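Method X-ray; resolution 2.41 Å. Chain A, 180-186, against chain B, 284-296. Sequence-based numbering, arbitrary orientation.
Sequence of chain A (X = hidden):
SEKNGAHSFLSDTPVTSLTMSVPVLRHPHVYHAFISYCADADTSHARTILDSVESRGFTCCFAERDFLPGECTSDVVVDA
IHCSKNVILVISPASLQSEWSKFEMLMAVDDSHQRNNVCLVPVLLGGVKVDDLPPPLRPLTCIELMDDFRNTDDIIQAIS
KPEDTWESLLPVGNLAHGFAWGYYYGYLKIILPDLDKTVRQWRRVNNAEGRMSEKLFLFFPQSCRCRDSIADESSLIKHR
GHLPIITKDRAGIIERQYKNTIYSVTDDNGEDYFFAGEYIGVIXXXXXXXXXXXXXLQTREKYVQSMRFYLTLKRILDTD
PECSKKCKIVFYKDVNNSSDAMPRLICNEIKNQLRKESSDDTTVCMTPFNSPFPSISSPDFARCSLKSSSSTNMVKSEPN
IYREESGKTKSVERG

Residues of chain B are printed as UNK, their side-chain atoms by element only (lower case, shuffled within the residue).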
ATOM      1  N   ALA A 180       1.995   1.595   5.633  1.00 14.75           N
ATOM      2  CA  ALA A 180       2.952   1.417   6.723  1.00 16.31           C
ATOM      3  C   ALA A 180       4.349   1.895   6.334  1.00 15.78           C
ATOM      4  O   ALA A 180       4.975   2.666   7.070  1.00 20.60           O
ATOM      5  CB  ALA A 180       2.988  -0.050   7.157  1.00 16.44           C
ATOM      6  N   TRP A 181       4.861   1.441   5.189  1.00 14.96           N
ATOM      7  CA  TRP A 181       6.198   1.867   4.774  1.00 19.89           C
ATOM      8  C   TRP A 181       6.239   3.364   4.485  1.00 21.19           C
ATOM      9  O   TRP A 181       7.227   4.035   4.802  1.00 19.64           O
ATOM     10  CB  TRP A 181       6.658   1.071   3.552  1.00 20.64           C
ATOM     11  CG  TRP A 181       7.074  -0.335   3.877  1.00 22.77           C
ATOM     12  CD1 TRP A 181       6.386  -1.479   3.596  1.00 25.45           C
ATOM     13  CD2 TRP A 181       8.271  -0.742   4.552  1.00 21.69           C
ATOM     14  NE1 TRP A 181       7.081  -2.574   4.049  1.00 25.24           N
ATOM     15  CE2 TRP A 181       8.241  -2.150   4.641  1.00 21.74           C
ATOM     16  CE3 TRP A 181       9.364  -0.054   5.088  1.00 19.97           C
ATOM     17  CZ2 TRP A 181       9.263  -2.883   5.244  1.00 22.15           C
ATOM     18  CZ3 TRP A 181      10.378  -0.785   5.687  1.00 22.62           C
ATOM     19  CH2 TRP A 181      10.321  -2.184   5.757  1.00 21.28           C
ATOM     20  N   GLY A 182       5.168   3.909   3.901  1.00 25.96           N
ATOM     21  CA  GLY A 182       5.120   5.344   3.658  1.00 24.53           C
ATOM     22  C   GLY A 182       5.057   6.158   4.939  1.00 24.95           C
ATOM     23  O   GLY A 182       5.644   7.240   5.028  1.00 29.34           O
ATOM     24  N   TYR A 183       4.341   5.655   5.945  1.00 24.22           N
ATOM     25  CA  TYR A 183       4.268   6.343   7.231  1.00 22.06           C
ATOM     26  C   TYR A 183       5.580   6.210   7.992  1.00 20.26           C
ATOM     27  O   TYR A 183       6.006   7.151   8.672  1.00 20.85           O
ATOM     28  CB  TYR A 183       3.089   5.788   8.037  1.00 18.13           C
ATOM     29  CG  TYR A 183       2.778   6.476   9.353  1.00 19.06           C
ATOM     30  CD1 TYR A 183       2.672   7.860   9.441  1.00 20.21           C
ATOM     31  CD2 TYR A 183       2.529   5.728  10.498  1.00 20.61           C
ATOM     32  CE1 TYR A 183       2.361   8.480  10.646  1.00 20.06           C
ATOM     33  CE2 TYR A 183       2.216   6.333  11.700  1.00 20.94           C
ATOM     34  CZ  TYR A 183       2.133   7.702  11.772  1.00 22.30           C
ATOM     35  OH  TYR A 183       1.824   8.281  12.981  1.00 22.34           O
ATOM     36  N   TYR A 184       6.238   5.058   7.868  1.00 19.57           N
ATOM     37  CA  TYR A 184       7.551   4.824   8.455  1.00 20.55           C
ATOM     38  C   TYR A 184       8.597   5.770   7.871  1.00 24.34           C
ATOM     39  O   TYR A 184       9.039   6.701   8.552  1.00 25.37           O
ATOM     40  CB  TYR A 184       7.959   3.365   8.240  1.00 18.40           C
ATOM     41  CG  TYR A 184       9.319   2.988   8.776  1.00 21.96           C
ATOM     42  CD1 TYR A 184       9.568   2.958  10.141  1.00 23.78           C
ATOM     43  CD2 TYR A 184      10.349   2.636   7.916  1.00 25.93           C
ATOM     44  CE1 TYR A 184      10.808   2.602  10.634  1.00 28.41           C
ATOM     45  CE2 TYR A 184      11.595   2.275   8.399  1.00 26.81           C
ATOM     46  CZ  TYR A 184      11.819   2.261   9.755  1.00 25.19           C
ATOM     47  OH  TYR A 184      13.055   1.904  10.237  1.00 21.44           O
ATOM     48  N   TYR A 185       8.987   5.559   6.608  1.00 25.19           N
ATOM     49  CA  TYR A 185      10.085   6.337   6.031  1.00 26.07           C
ATOM     50  C   TYR A 185       9.736   7.801   5.825  1.00 24.74           C
ATOM     51  O   TYR A 185      10.645   8.636   5.779  1.00 24.13           O
ATOM     52  CB  TYR A 185      10.546   5.735   4.696  1.00 22.86           C
ATOM     53  CG  TYR A 185      11.525   4.602   4.853  1.00 20.77           C
ATOM     54  CD1 TYR A 185      12.809   4.830   5.335  1.00 25.95           C
ATOM     55  CD2 TYR A 185      11.165   3.303   4.534  1.00 22.64           C
ATOM     56  CE1 TYR A 185      13.709   3.790   5.491  1.00 21.05           C
ATOM     57  CE2 TYR A 185      12.056   2.264   4.681  1.00 28.49           C
ATOM     58  CZ  TYR A 185      13.322   2.515   5.161  1.00 26.35           C
ATOM     59  OH  TYR A 185      14.196   1.474   5.309  1.00 36.39           O
ATOM     60  N   GLY A 186       8.456   8.133   5.689  1.00 23.28           N
ATOM     61  CA  GLY A 186       8.093   9.522   5.502  1.00 17.29           C
ATOM     62  C   GLY A 186       7.967  10.328   6.771  1.00 22.19           C
ATOM     63  O   GLY A 186       7.869  11.555   6.697  1.00 25.26           O
TER
ATOM     64  N   UNK B 284       9.754   8.587  -3.067  1.00 21.11           N
ATOM     65  CA  UNK B 284      11.052   8.602  -2.398  1.00 23.29           C
ATOM     66  C   UNK B 284      11.171   7.478  -1.379  1.00 26.70           C
ATOM     67  O   UNK B 284      12.286   7.043  -1.060  1.00 31.10           O
ATOM     68  c   UNK B 284      13.332  10.097  -0.135  1.00 26.10           C
ATOM     69  n   UNK B 284      13.660  10.597  -2.237  1.00 25.60           N
ATOM     70  c   UNK B 284      11.279   9.953  -1.720  1.00 23.43           C
ATOM     71  c   UNK B 284      12.702  10.200  -1.330  1.00 24.13           C
ATOM     72  n   UNK B 284      14.648  10.435  -0.341  1.00 26.95           N
ATOM     73  c   UNK B 284      14.820  10.735  -1.617  1.00 27.44           C
ATOM     74  N   UNK B 285      10.037   7.005  -0.859  1.00 25.31           N
ATOM     75  CA  UNK B 285      10.038   5.890   0.081  1.00 20.82           C
ATOM     76  C   UNK B 285      10.651   4.644  -0.544  1.00 18.43           C
ATOM     77  O   UNK B 285      11.402   3.917   0.118  1.00 19.09           O
ATOM     78  o   UNK B 285       8.174   6.701   1.381  1.00 20.94           O
ATOM     79  c   UNK B 285       8.606   5.619   0.550  1.00 21.52           C
ATOM     80  c   UNK B 285       8.515   4.312   1.328  1.00 23.66           C
ATOM     81  N   UNK B 286      10.356   4.385  -1.822  1.00 13.68           N
ATOM     82  CA  UNK B 286      10.926   3.219  -2.488  1.00 17.83           C
ATOM     83  C   UNK B 286      12.438   3.352  -2.649  1.00 19.43           C
ATOM     84  O   UNK B 286      13.164   2.358  -2.549  1.00 19.32           O
ATOM     85  c   UNK B 286       7.540   4.071  -5.535  1.00 17.10           C
ATOM     86  c   UNK B 286       8.843   2.407  -3.727  1.00 23.93           C
ATOM     87  c   UNK B 286      10.246   3.003  -3.841  1.00 20.42           C
ATOM     88  s   UNK B 286       7.936   2.344  -5.287  1.00 24.53           S
ATOM     89  N   UNK B 287      12.936   4.567  -2.897  1.00 17.57           N
ATOM     90  CA  UNK B 287      14.379   4.776  -2.912  1.00 20.04           C
ATOM     91  C   UNK B 287      14.988   4.488  -1.549  1.00 21.31           C
ATOM     92  O   UNK B 287      16.034   3.838  -1.453  1.00 25.78           O
ATOM     93  c   UNK B 287      17.163   6.044  -3.833  1.00 16.57           C
ATOM     94  c   UNK B 287      14.713   6.204  -3.348  1.00 21.60           C
ATOM     95  c   UNK B 287      16.453   7.504  -2.086  1.00 22.40           C
ATOM     96  c   UNK B 287      17.770   7.860  -1.843  1.00 21.61           C
ATOM     97  c   UNK B 287      18.476   6.396  -3.594  1.00 20.80           C
ATOM     98  c   UNK B 287      18.781   7.309  -2.600  1.00 21.35           C
ATOM     99  c   UNK B 287      16.138   6.593  -3.085  1.00 20.01           C
ATOM    100  N   UNK B 288      14.341   4.954  -0.479  1.00 24.80           N
ATOM    101  CA  UNK B 288      14.864   4.696   0.857  1.00 24.43           C
ATOM    102  C   UNK B 288      14.829   3.208   1.188  1.00 20.55           C
ATOM    103  O   UNK B 288      15.773   2.681   1.789  1.00 25.02           O
ATOM    104  c   UNK B 288      13.672   7.890   2.696  1.00 46.60           C
ATOM    105  o   UNK B 288      12.447   7.634   2.639  1.00 48.50           O
ATOM    106  o   UNK B 288      14.125   8.923   3.234  1.00 51.49           O
ATOM    107  c   UNK B 288      14.656   6.915   2.083  1.00 32.63           C
ATOM    108  c   UNK B 288      14.086   5.514   1.890  1.00 24.23           C
ATOM    109  N   UNK B 289      13.769   2.510   0.775  1.00 22.43           N
ATOM    110  CA  UNK B 289      13.669   1.075   1.033  1.00 23.62           C
ATOM    111  C   UNK B 289      14.756   0.300   0.294  1.00 28.06           C
ATOM    112  O   UNK B 289      15.340  -0.640   0.846  1.00 32.52           O
ATOM    113  s   UNK B 289       9.500   0.608   0.897  1.00 24.52           S
ATOM    114  c   UNK B 289       9.528  -1.155   1.192  1.00 19.37           C
ATOM    115  c   UNK B 289      12.279   0.564   0.636  1.00 19.56           C
ATOM    116  c   UNK B 289      11.135   1.093   1.499  1.00 19.47           C
ATOM    117  N   UNK B 290      15.031   0.673  -0.959  1.00 25.63           N
ATOM    118  CA  UNK B 290      16.098   0.024  -1.715  1.00 25.27           C
ATOM    119  C   UNK B 290      17.449   0.236  -1.045  1.00 25.78           C
ATOM    120  O   UNK B 290      18.235  -0.704  -0.885  1.00 22.77           O
ATOM    121  o   UNK B 290      17.498   2.175  -5.102  1.00 32.19           O
ATOM    122  c   UNK B 290      17.555   0.931  -5.214  1.00 32.94           C
ATOM    123  o   UNK B 290      17.802   0.359  -6.298  1.00 32.93           O
ATOM    124  c   UNK B 290      16.123   0.561  -3.149  1.00 26.32           C
ATOM    125  c   UNK B 290      17.306   0.074  -3.982  1.00 31.09           C
ATOM    126  N   UNK B 291      17.729   1.472  -0.629  1.00 26.12           N
ATOM    127  CA  UNK B 291      19.007   1.790  -0.005  1.00 24.50           C
ATOM    128  C   UNK B 291      19.162   1.159   1.372  1.00 31.19           C
ATOM    129  O   UNK B 291      20.286   1.067   1.871  1.00 34.28           O
ATOM    130  c   UNK B 291      19.307   3.967  -1.259  1.00 26.31           C
ATOM    131  n   UNK B 291      19.859   2.656  -3.222  1.00 24.98           N
ATOM    132  o   UNK B 291      21.524   3.236  -1.824  1.00 24.52           O
ATOM    133  c   UNK B 291      19.173   3.305   0.092  1.00 19.63           C
ATOM    134  c   UNK B 291      20.330   3.259  -2.134  1.00 25.99           C
ATOM    135  N   UNK B 292      18.072   0.727   1.994  1.00 38.45           N
ATOM    136  CA  UNK B 292      18.145   0.131   3.320  1.00 42.38           C
ATOM    137  C   UNK B 292      18.477  -1.350   3.191  1.00 45.22           C
ATOM    138  O   UNK B 292      17.768  -2.093   2.503  1.00 48.68           O
ATOM    139  n   UNK B 292      16.878   1.264   6.298  1.00 42.10           N
ATOM    140  o   UNK B 292      17.186  -0.950   6.053  1.00 33.72           O
ATOM    141  c   UNK B 292      16.831   0.332   4.066  1.00 40.44           C
ATOM    142  c   UNK B 292      16.982   0.159   5.562  1.00 40.80           C
ATOM    143  N   UNK B 293      19.552  -1.780   3.852  1.00 47.11           N
ATOM    144  CA  UNK B 293      19.954  -3.178   3.769  1.00 53.99           C
ATOM    145  C   UNK B 293      18.975  -4.087   4.501  1.00 58.27           C
ATOM    146  O   UNK B 293      18.791  -5.243   4.104  1.00 62.56           O
ATOM    147  c   UNK B 293      21.366  -3.351   4.327  1.00 57.10           C
ATOM    148  N   UNK B 294      18.335  -3.580   5.557  1.00 58.48           N
ATOM    149  CA  UNK B 294      17.357  -4.372   6.297  1.00 55.64           C
ATOM    150  C   UNK B 294      16.089  -4.608   5.486  1.00 53.66           C
ATOM    151  O   UNK B 294      15.448  -5.656   5.628  1.00 53.63           O
ATOM    152  c   UNK B 294      16.144  -4.573   8.493  1.00 57.84           C
ATOM    153  c   UNK B 294      17.011  -3.676   7.616  1.00 54.57           C
ATOM    154  o   UNK B 294      18.216  -3.341   8.316  1.00 54.10           O
ATOM    155  N   UNK B 295      15.717  -3.656   4.633  1.00 51.44           N
ATOM    156  CA  UNK B 295      14.458  -3.726   3.906  1.00 48.78           C
ATOM    157  C   UNK B 295      14.584  -4.643   2.697  1.00 51.57           C
ATOM    158  O   UNK B 295      15.559  -4.565   1.943  1.00 53.55           O
ATOM    159  o   UNK B 295      14.039  -1.446   4.584  1.00 47.36           O
ATOM    160  c   UNK B 295      14.028  -2.331   3.458  1.00 46.71           C
ATOM    161  c   UNK B 295      12.635  -2.371   2.871  1.00 47.40           C
ATOM    162  N   UNK B 296      13.589  -5.505   2.509  1.00 51.60           N
ATOM    163  CA  UNK B 296      13.604  -6.445   1.407  1.00 55.41           C
ATOM    164  C   UNK B 296      13.087  -5.870   0.105  1.00 55.52           C
ATOM    165  O   UNK B 296      12.064  -6.325  -0.416  1.00 55.97           O
TER
HETATM  166  O   HOH W   1      14.067   8.576   5.693  1.00 45.21           O

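Position 284 of chain B carries one carbon, then a five-membered ring of three carbons and two nitrogens. It does not touch the chain A stretch. An imidazole fits: His B284.

Position 285 has a CB carrying one oxygen and one carbon. The carbon lies 3.7 Å from Trp A181 O. The branched hydroxyl side chain is Thr B285. Its OG1 is 4.0 Å from Gly A182 CA.

Position 286 has an unbranched chain of two carbons, a sulfur and a carbon. CA-to-CB points away from chain A. This is Met B286.

Position 287 has one carbon and a ring of six carbons, with no oxygen on the ring. It is out of reach of the other stretch. It is Phe B287.

Position 288 has three carbons, the third carrying two oxygens. The CB sits over one face of the Tyr A185 ring, 4.0 Å from its centroid. The two oxygens fit a carboxylate with two methylenes before it: Glu B288. Its OE1 is 3.4 Å from Tyr A185 CB. Water 1 donates to Glu B288 OE2 at 2.5 Å and, weakly, to Tyr A185 O at 3.4 Å.

Position 289 again has two carbons, a sulfur and a terminal carbon. The terminal carbon is 3.6 Å from Trp A181 CD2 and lies over the indole face. This is Met B289. Its CG also packs 3.5 Å from Tyr A185 CE2.

Position 290 has three carbons, the third carrying two oxygens. CA-to-CB points away from chain A. It is Glu B290.

Position 291 has three carbons, the third carrying one oxygen and one nitrogen. It makes no contact with chain A. The amide is that of Gln B291, whose NE2 gives a weak hydrogen bond to Glu B290 OE1 at 3.1 Å.

Position 292 has two carbons, the second carrying one oxygen and one nitrogen. The nitrogen is 2.9 Å from Tyr A185 OH, but the angle is poor for a hydrogen bond. The shorter amide is Asn B292, the first residue to leave helical phi/psi. Its OD1 accepts weak hydrogen bonds from the next backbone nitrogens but one and but two.

Position 293 has a single carbon, out of reach of chain A: Ala B293.

Position 294 has one carbon carrying an oxygen and a carbon. It makes no contact. It is Thr B294.

Position 295 has the same branching. Its oxygen is 3.0 Å from Tyr A185 OH, and its outer carbon is 3.7 Å from Trp A181 CH2. It is Thr B295.

Position 296 has no side-chain atoms: Gly B296.

The two helices cross at 80°, with their axes 9.5 Å apart at closest approach. Met B289 CE and Thr B295 CG2 cover one face of Trp A181. Tyr A185 has the largest covered area, and its hydroxyl reaches past the helix end to hydrogen-bond Thr B295 OG1. Apolar packing and this polar tip together hold the stretches.

Chain B, residues 284-296: HTMFEMEQNATTG
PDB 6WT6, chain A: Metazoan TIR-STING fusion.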